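Uncharacterized protein (Streptococcus pneumoniae, PDB 3LFT) binds L-tryptophan and probably serves as the substrate-binding protein of an ABC transporter. Local coordinates at residues A[109-114]-A[259-264]; A[7-12]-A[41-46]; A[175-180]-A[202-207]. All coordinates share one frame; numbering follows the deposited sequence. Where two conformers were deposited one is given.

Interaction 1. Residues A[109-114]-A[259-264]; sequences NVTGVS and TPVNVF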
loop_
_atom_site.group_PDB
_atom_site.type_symbol
_atom_site.label_atom_id
_atom_site.label_comp_id
_atom_site.label_asym_id
_atom_site.label_seq_id
_atom_site.Cartn_x
_atom_site.Cartn_y
_atom_site.Cartn_z
ATOM N N ASN A 109 16.509 10.485 -10.415
ATOM C CA ASN A 109 17.211 9.474 -9.632
ATOM C C ASN A 109 16.303 8.422 -8.979
ATOM O O ASN A 109 16.765 7.606 -8.197
ATOM C CB ASN A 109 18.096 10.141 -8.580
ATOM C CG ASN A 109 17.305 10.931 -7.547
ATOM O OD1 ASN A 109 16.402 11.702 -7.880
ATOM N ND2 ASN A 109 17.706 10.803 -6.286
ATOM N N VAL A 110 15.018 8.413 -9.338
ATOM C CA VAL A 110 14.029 7.544 -8.698
ATOM C C VAL A 110 13.443 6.526 -9.683
ATOM O O VAL A 110 13.001 6.887 -10.760
ATOM C CB VAL A 110 12.854 8.370 -8.112
ATOM C CG1 VAL A 110 11.880 7.463 -7.380
ATOM C CG2 VAL A 110 13.347 9.502 -7.188
ATOM N N THR A 111 13.415 5.259 -9.298
ATOM C CA THR A 111 12.639 4.237 -10.027
ATOM C C THR A 111 12.119 3.240 -9.005
ATOM O O THR A 111 12.317 3.451 -7.809
ATOM C CB THR A 111 13.477 3.585 -11.148
ATOM O OG1 THR A 111 12.604 2.747 -11.911
ATOM C CG2 THR A 111 14.617 2.763 -10.609
ATOM N N GLY A 112 11.458 2.178 -9.461
ATOM C CA GLY A 112 11.082 1.101 -8.522
ATOM C C GLY A 112 9.775 0.433 -8.854
ATOM O O GLY A 112 9.399 0.336 -10.018
ATOM N N VAL A 113 9.083 -0.001 -7.793
ATOM C CA VAL A 113 7.906 -0.873 -7.893
ATOM C C VAL A 113 6.669 -0.153 -7.376
ATOM O O VAL A 113 6.705 0.474 -6.312
ATOM C CB VAL A 113 8.160 -2.168 -7.059
ATOM C CG1 VAL A 113 6.863 -2.975 -6.904
ATOM C CG2 VAL A 113 9.247 -3.010 -7.726
ATOM N N SER A 114 5.584 -0.285 -8.146
ATOM C CA SER A 114 4.334 0.408 -7.858
ATOM C C SER A 114 3.180 -0.574 -7.752
ATOM O O SER A 114 3.037 -1.453 -8.624
ATOM C CB SER A 114 4.047 1.398 -8.995
ATOM O OG SER A 114 2.735 1.940 -8.901
ATOM N N THR A 259 15.110 3.592 -16.173
ATOM C CA THR A 259 14.633 2.271 -15.745
ATOM C C THR A 259 13.117 2.300 -15.536
ATOM O O THR A 259 12.629 3.001 -14.647
ATOM C CB THR A 259 15.336 1.839 -14.438
ATOM O OG1 THR A 259 16.750 1.772 -14.654
ATOM C CG2 THR A 259 14.839 0.486 -13.993
ATOM N N PRO A 260 12.355 1.599 -16.390
ATOM C CA PRO A 260 10.903 1.650 -16.237
ATOM C C PRO A 260 10.427 1.231 -14.851
ATOM O O PRO A 260 10.977 0.340 -14.209
ATOM C CB PRO A 260 10.401 0.660 -17.301
ATOM C CG PRO A 260 11.475 0.685 -18.324
ATOM C CD PRO A 260 12.762 0.810 -17.571
ATOM N N VAL A 261 9.384 1.885 -14.391
ATOM C CA VAL A 261 8.703 1.481 -13.172
ATOM C C VAL A 261 8.015 0.126 -13.419
ATOM O O VAL A 261 7.460 -0.112 -14.506
ATOM C CB VAL A 261 7.661 2.548 -12.795
ATOM C CG1 VAL A 261 6.854 2.126 -11.570
ATOM C CG2 VAL A 261 8.371 3.880 -12.488
ATOM N N ASN A 262 8.108 -0.756 -12.421
ATOM C CA ASN A 262 7.421 -2.033 -12.457
ATOM C C ASN A 262 6.081 -1.871 -11.738
ATOM O O ASN A 262 6.040 -1.761 -10.517
ATOM C CB ASN A 262 8.303 -3.083 -11.747
ATOM C CG ASN A 262 7.695 -4.461 -11.756
ATOM O OD1 ASN A 262 6.489 -4.599 -11.943
ATOM N ND2 ASN A 262 8.503 -5.495 -11.489
ATOM N N VAL A 263 5.001 -1.874 -12.518
ATOM C CA VAL A 263 3.646 -1.685 -11.984
ATOM C C VAL A 263 2.923 -3.030 -11.858
ATOM O O VAL A 263 2.826 -3.791 -12.834
ATOM C CB VAL A 263 2.797 -0.727 -12.874
ATOM C CG1 VAL A 263 1.406 -0.500 -12.257
ATOM C CG2 VAL A 263 3.515 0.619 -13.026
ATOM N N PHE A 264 2.402 -3.293 -10.664
ATOM C CA PHE A 264 1.475 -4.412 -10.424
ATOM C C PHE A 264 0.073 -3.840 -10.347
ATOM O O PHE A 264 -0.150 -2.846 -9.633
ATOM C CB PHE A 264 1.789 -5.089 -9.083
ATOM C CG PHE A 264 3.038 -5.930 -9.078
ATOM C CD1 PHE A 264 2.943 -7.306 -8.865
ATOM C CD2 PHE A 264 4.305 -5.363 -9.217
ATOM C CE1 PHE A 264 4.080 -8.119 -8.852
ATOM C CE2 PHE A 264 5.460 -6.170 -9.193
ATOM C CZ PHE A 264 5.351 -7.528 -8.999
#
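Thr111 reaches Thr259 with its whole side chain. Thr111 CB lies 3.6 Å from Thr259 O. Thr111 OG1 stands anti to the backbone N (chi1 -172°) and gives its proton to Thr259 O at 2.7 Å. The donor comes from above the carbonyl plane, 45° out of it. The methyl Thr111 CG2 takes the position between backbone N and carbonyl carbon and rests 4.0 Å from Thr259 CB. The two threonine side chains cross at about a right angle. Thr259 OG1 turns elsewhere, to Lys255 O.

Beyond this side-chain bond the backbones pair as parallel strands, with axes 7° apart. Asn262 uses both its N and its O, bonding to the residues on each side of Val113. Asn262 N donates to Gly112 O at 2.9 Å, and Asn262 O accepts from Ser114 N at 2.8 Å. Phe264 N then donates to Ser114 O. Val113 and Asn262 point to one face of the sheet, side by side. Val113 CG1 meets Phe264 CE2 at 4.2 Å, the two side chains crossing obliquely. Ser114 and Val263 point to the other face. Ser114 CB also touches Val261 CG1 at 3.9 Å. Ser114 OG bonds to Ile91 O, and the Ser114 side chain lies about 7 Å from the bound tryptophan.

Strand 262-264 is one edge of a six-stranded parallel sheet, as expected in a lobe of a periplasmic-type binding protein. Strand 110-115 lies between it and strand 86-89. Helix 236-251 packs on Val113 through Leu239 and Thr243, and Leu239 also meets Phe264.

Interaction 2. Residues A[7-12]-A[41-46]; sequences VLQFVS and FMNSEG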
loop_
_atom_site.group_PDB
_atom_site.type_symbol
_atom_site.label_atom_id
_atom_site.label_comp_id
_atom_site.label_asym_id
_atom_site.label_seq_id
_atom_site.Cartn_x
_atom_site.Cartn_y
_atom_site.Cartn_z
ATOM N N VAL A 7 17.678 1.608 3.842
ATOM C CA VAL A 7 16.244 1.295 3.675
ATOM C C VAL A 7 15.448 2.059 4.718
ATOM O O VAL A 7 15.737 1.964 5.918
ATOM C CB VAL A 7 15.977 -0.204 3.831
ATOM C CG1 VAL A 7 14.480 -0.524 3.754
ATOM C CG2 VAL A 7 16.732 -1.013 2.786
ATOM N N LEU A 8 14.466 2.837 4.256
ATOM C CA LEU A 8 13.553 3.546 5.152
ATOM C C LEU A 8 12.172 2.944 4.972
ATOM O O LEU A 8 11.578 3.034 3.891
ATOM C CB LEU A 8 13.523 5.058 4.851
ATOM C CG LEU A 8 12.567 5.886 5.723
ATOM C CD1 LEU A 8 12.977 5.854 7.199
ATOM C CD2 LEU A 8 12.492 7.326 5.209
ATOM N N GLN A 9 11.680 2.294 6.028
ATOM C CA GLN A 9 10.310 1.813 6.044
ATOM C C GLN A 9 9.457 2.882 6.735
ATOM O O GLN A 9 9.779 3.340 7.819
ATOM C CB GLN A 9 10.241 0.477 6.763
ATOM C CG GLN A 9 8.826 -0.108 6.772
ATOM C CD GLN A 9 8.806 -1.520 7.310
ATOM O OE1 GLN A 9 9.711 -2.321 7.060
ATOM N NE2 GLN A 9 7.743 -1.836 8.053
ATOM N N PHE A 10 8.357 3.274 6.095
ATOM C CA PHE A 10 7.615 4.424 6.594
ATOM C C PHE A 10 7.057 4.176 7.995
ATOM O O PHE A 10 7.128 5.057 8.848
ATOM C CB PHE A 10 6.479 4.816 5.638
ATOM C CG PHE A 10 5.577 5.900 6.176
ATOM C CD1 PHE A 10 6.101 7.109 6.647
ATOM C CD2 PHE A 10 4.200 5.700 6.229
ATOM C CE1 PHE A 10 5.270 8.089 7.143
ATOM C CE2 PHE A 10 3.353 6.683 6.738
ATOM C CZ PHE A 10 3.887 7.880 7.194
ATOM N N VAL A 11 6.499 2.989 8.239
ATOM C CA VAL A 11 5.801 2.694 9.482
ATOM C C VAL A 11 5.719 1.186 9.590
ATOM O O VAL A 11 5.879 0.467 8.609
ATOM C CB VAL A 11 4.363 3.327 9.472
ATOM C CG1 VAL A 11 3.448 2.653 8.444
ATOM C CG2 VAL A 11 3.696 3.320 10.831
ATOM N N SER A 12 5.452 0.704 10.799
ATOM C CA SER A 12 5.161 -0.715 10.985
ATOM C C SER A 12 3.691 -0.983 10.726
ATOM O O SER A 12 2.820 -0.583 11.493
ATOM C CB SER A 12 5.536 -1.170 12.397
ATOM O OG SER A 12 6.938 -1.125 12.560
ATOM N N PHE A 41 18.921 -0.273 7.964
ATOM C CA PHE A 41 17.467 -0.229 8.026
ATOM C C PHE A 41 16.978 0.741 9.086
ATOM O O PHE A 41 17.441 0.698 10.231
ATOM C CB PHE A 41 16.910 -1.625 8.329
ATOM C CG PHE A 41 15.410 -1.658 8.456
ATOM C CD1 PHE A 41 14.609 -1.829 7.334
ATOM C CD2 PHE A 41 14.792 -1.485 9.689
ATOM C CE1 PHE A 41 13.216 -1.832 7.449
ATOM C CE2 PHE A 41 13.406 -1.502 9.816
ATOM C CZ PHE A 41 12.612 -1.684 8.680
HETATM N N MSE A 42 16.020 1.582 8.705
HETATM C CA MSE A 42 15.394 2.509 9.634
HETATM C C MSE A 42 13.884 2.519 9.423
HETATM O O MSE A 42 13.413 2.311 8.306
HETATM C CB MSE A 42 15.935 3.929 9.427
HETATM C CG MSE A 42 17.458 4.036 9.459
HETATM SE SE MSE A 42 18.049 5.883 9.593
HETATM C CE MSE A 42 17.827 6.056 11.519
ATOM N N ASN A 43 13.139 2.779 10.495
ATOM C CA ASN A 43 11.679 2.836 10.443
ATOM C C ASN A 43 11.232 4.166 11.056
ATOM O O ASN A 43 11.522 4.470 12.213
ATOM C CB ASN A 43 11.098 1.650 11.225
ATOM C CG ASN A 43 9.605 1.497 11.041
ATOM O OD1 ASN A 43 8.876 2.478 10.998
ATOM N ND2 ASN A 43 9.143 0.247 10.941
ATOM N N SER A 44 10.574 4.989 10.247
ATOM C CA SER A 44 10.120 6.313 10.686
ATOM C C SER A 44 8.828 6.304 11.523
ATOM O O SER A 44 8.400 7.374 11.996
ATOM C CB SER A 44 10.029 7.281 9.510
ATOM O OG SER A 44 9.347 6.688 8.416
ATOM N N GLU A 45 8.243 5.119 11.742
ATOM C CA GLU A 45 7.155 4.997 12.721
ATOM C C GLU A 45 5.952 5.883 12.362
ATOM O O GLU A 45 5.239 6.365 13.243
ATOM C CB GLU A 45 7.655 5.386 14.130
ATOM C CG GLU A 45 8.959 4.735 14.577
ATOM C CD GLU A 45 8.815 3.246 14.733
ATOM O OE1 GLU A 45 7.918 2.686 14.076
ATOM O OE2 GLU A 45 9.590 2.640 15.503
ATOM N N GLY A 46 5.742 6.128 11.073
ATOM C CA GLY A 46 4.630 6.965 10.623
ATOM C C GLY A 46 4.760 8.447 10.921
ATOM O O GLY A 46 3.801 9.194 10.765
HETATM O O HOH W 1 5.638 2.138 13.338
HETATM O O HOH W 2 7.766 0.268 14.639
#
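Phe10 O is gripped by two donors from the loop that follows strand 37-43. Ser44 OG donates to Phe10 O at 2.8 Å, and Gly46 N donates to the same Phe10 O, also at 2.8 Å. Ser44 OG lies between its backbone N and carbonyl carbon (chi1 47°), which turns it to Phe10 O. The Ser44 hydroxyl approaches from the flank of the carbonyl, with a C=O...donor angle of 111°. Gly46 also lies against the Phe10 side chain. Gly46 CA sits over one face of the Phe10 ring, 3.9 Å from its centroid and offset toward the rim, a CH-pi contact. The CG2 methyl of Val11 packs on Gly46 N.

Asn43 OD1 accepts from Glu45 N at 2.8 Å, an Asx turn that begins on the last residue of the strand. Residues 7-9 and 41-43 pair as parallel strands of a beta-alpha-beta unit, with helix 14-29 as the crossover. Met42 bonds through its N to Val7 O and through its O to Gln9 N. Ser44 N continues the ladder to Gln9 O at 3.0 Å.

Gln9 and Phe41 share the face beneath helix 14-29. Gln9 OE1 comes in at the ring edge, 3.4 Å from Phe41 CZ, with amide and ring planes 80° apart. At the other end of the amide, Gln9 NE2 donates to Val11 O at 3.0 Å and also to Asp17 of the helix. Tyr20 of the same helix stacks on the Phe41 ring.

Interaction 3. Residues A[175-180]-A[202-207]; sequences EIASTV and FPTVVS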
loop_
_atom_site.group_PDB
_atom_site.type_symbol
_atom_site.label_atom_id
_atom_site.label_comp_id
_atom_site.label_asym_id
_atom_site.label_seq_id
_atom_site.Cartn_x
_atom_site.Cartn_y
_atom_site.Cartn_z
ATOM N N GLU A 175 -7.836 10.372 14.660
ATOM C CA GLU A 175 -9.217 10.683 14.318
ATOM C C GLU A 175 -9.984 9.458 13.811
ATOM O O GLU A 175 -11.158 9.572 13.471
ATOM C CB GLU A 175 -9.272 11.823 13.279
ATOM C CG GLU A 175 -8.755 13.188 13.768
ATOM C CD GLU A 175 -7.231 13.287 13.819
ATOM O OE1 GLU A 175 -6.544 12.507 13.134
ATOM O OE2 GLU A 175 -6.711 14.161 14.542
ATOM N N ILE A 176 -9.341 8.290 13.791
ATOM C CA ILE A 176 -9.988 7.097 13.208
ATOM C C ILE A 176 -11.254 6.681 13.957
ATOM O O ILE A 176 -12.314 6.536 13.335
ATOM C CB ILE A 176 -9.033 5.886 13.090
ATOM C CG1 ILE A 176 -7.969 6.156 12.015
ATOM C CG2 ILE A 176 -9.840 4.603 12.722
ATOM C CD1 ILE A 176 -6.856 5.110 11.958
ATOM N N ALA A 177 -11.154 6.494 15.273
ATOM C CA ALA A 177 -12.274 5.947 16.037
ATOM C C ALA A 177 -13.530 6.807 15.906
ATOM O O ALA A 177 -14.616 6.285 15.620
ATOM C CB ALA A 177 -11.895 5.755 17.509
ATOM N N SER A 178 -13.380 8.118 16.093
ATOM C CA SER A 178 -14.519 9.028 16.035
ATOM C C SER A 178 -15.080 9.129 14.612
ATOM O O SER A 178 -16.286 9.237 14.424
ATOM C CB SER A 178 -14.152 10.414 16.586
ATOM O OG SER A 178 -13.125 11.006 15.810
ATOM N N THR A 179 -14.201 9.050 13.614
ATOM C CA THR A 179 -14.639 9.111 12.227
ATOM C C THR A 179 -15.429 7.862 11.867
ATOM O O THR A 179 -16.459 7.950 11.199
ATOM C CB THR A 179 -13.460 9.324 11.256
ATOM O OG1 THR A 179 -12.858 10.595 11.536
ATOM C CG2 THR A 179 -13.924 9.322 9.824
ATOM N N VAL A 180 -14.956 6.704 12.320
ATOM C CA VAL A 180 -15.700 5.471 12.065
ATOM C C VAL A 180 -17.105 5.569 12.661
ATOM O O VAL A 180 -18.092 5.192 12.007
ATOM C CB VAL A 180 -14.957 4.198 12.545
ATOM C CG1 VAL A 180 -15.871 2.954 12.472
ATOM C CG2 VAL A 180 -13.715 3.973 11.712
ATOM N N PHE A 202 -5.577 -0.167 11.754
ATOM C CA PHE A 202 -6.759 -0.908 11.302
ATOM C C PHE A 202 -7.557 -1.622 12.408
ATOM O O PHE A 202 -8.785 -1.657 12.341
ATOM C CB PHE A 202 -6.463 -1.832 10.121
ATOM C CG PHE A 202 -7.714 -2.374 9.503
ATOM C CD1 PHE A 202 -8.569 -1.542 8.778
ATOM C CD2 PHE A 202 -8.090 -3.705 9.710
ATOM C CE1 PHE A 202 -9.761 -2.022 8.263
ATOM C CE2 PHE A 202 -9.290 -4.179 9.171
ATOM C CZ PHE A 202 -10.104 -3.334 8.455
ATOM N N PRO A 203 -6.885 -2.181 13.432
ATOM C CA PRO A 203 -7.696 -2.768 14.511
ATOM C C PRO A 203 -8.652 -1.766 15.168
ATOM O O PRO A 203 -9.705 -2.175 15.672
ATOM C CB PRO A 203 -6.643 -3.305 15.479
ATOM C CG PRO A 203 -5.503 -3.692 14.545
ATOM C CD PRO A 203 -5.463 -2.566 13.541
ATOM N N THR A 204 -8.338 -0.472 15.109
ATOM C CA THR A 204 -9.230 0.568 15.651
ATOM C C THR A 204 -10.487 0.698 14.793
ATOM O O THR A 204 -11.584 0.914 15.315
ATOM C CB THR A 204 -8.515 1.918 15.731
ATOM O OG1 THR A 204 -7.388 1.778 16.595
ATOM C CG2 THR A 204 -9.429 3.021 16.262
ATOM N N VAL A 205 -10.336 0.544 13.474
ATOM C CA VAL A 205 -11.496 0.537 12.589
ATOM C C VAL A 205 -12.407 -0.634 12.958
ATOM O O VAL A 205 -13.628 -0.464 13.097
ATOM C CB VAL A 205 -11.084 0.421 11.101
ATOM C CG1 VAL A 205 -12.318 0.410 10.212
ATOM C CG2 VAL A 205 -10.135 1.556 10.688
ATOM N N VAL A 206 -11.816 -1.819 13.125
ATOM C CA VAL A 206 -12.586 -3.034 13.397
ATOM C C VAL A 206 -13.309 -2.933 14.750
ATOM O O VAL A 206 -14.495 -3.270 14.861
ATOM C CB VAL A 206 -11.687 -4.288 13.353
ATOM C CG1 VAL A 206 -12.476 -5.550 13.700
ATOM C CG2 VAL A 206 -11.045 -4.426 11.997
ATOM N N SER A 207 -12.609 -2.432 15.769
ATOM C CA SER A 207 -13.213 -2.340 17.094
ATOM C C SER A 207 -14.304 -1.277 17.121
ATOM O O SER A 207 -15.370 -1.499 17.720
ATOM C CB SER A 207 -12.160 -2.092 18.178
ATOM O OG SER A 207 -11.461 -0.889 17.952
#
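Ile176 lays its CG2 methyl against two residues of the facing helix. Ile176 CG2 is 3.7 Å from Val205 CG2 and 3.9 Å from Thr204 CG2. The Ile176 and Val205 side chains cross at about a right angle. CG2 of Ile176 is the branch anti to the backbone N.

Val205 divides its two methyls between residues one helical turn apart. Its CG2 goes to Ile176. Val205 CG1 lies 4.1 Å from Val180 CG2, and these two side chains also cross at about a right angle. Thr204 contributes its methyl, with CG2 anti to the backbone N (chi1 -60° for OG1). Thr204 CG2 touches both Ile176 CG2 and Ala177 CB, and is 3.9 Å from Ala177 CB.

No hydrogen bond joins the two segments. The contact is methyl on methyl, at an axis distance of 8.9 Å and a crossing angle of -34°. Within 175-180, Thr179 N and Thr179 OG1 both donate to Glu175 O, from opposite faces of its carbonyl plane.

This is plain helix packing in the lobe built on the four-stranded parallel sheet. Helix 176-183 follows strand 164-170, and helix 202-208 leads on to strand 216-218. Val180 and Val205 both press on Leu139 of strand 135-141. Val205 also reaches Ile216 of strand 216-218, and Thr179 packs on Phe168 and Val170 of strand 164-170.

Interactions 1 and 2 belong to one six-stranded parallel sheet and pair its two outermost strands with their inner neighbours. Their centres are 20 Å apart. Both rest on backbone ladders. Interaction 1 adds a threonine hydroxyl bond before strand 262-264, and interaction 2 adds a polar loop and turn after strand 37-43. Each is partly buried, and each comes within about 7 Å of the bound tryptophan through one side chain. Interaction 3 differs in kind: it is a buried contact of methyl groups between two helices, with the Ile176 side chain about 12 Å from the ligand. Its segments lie within the long stretch of chain between 109-114 and 259-264, on the opposite side of the chain's centre from interaction 1.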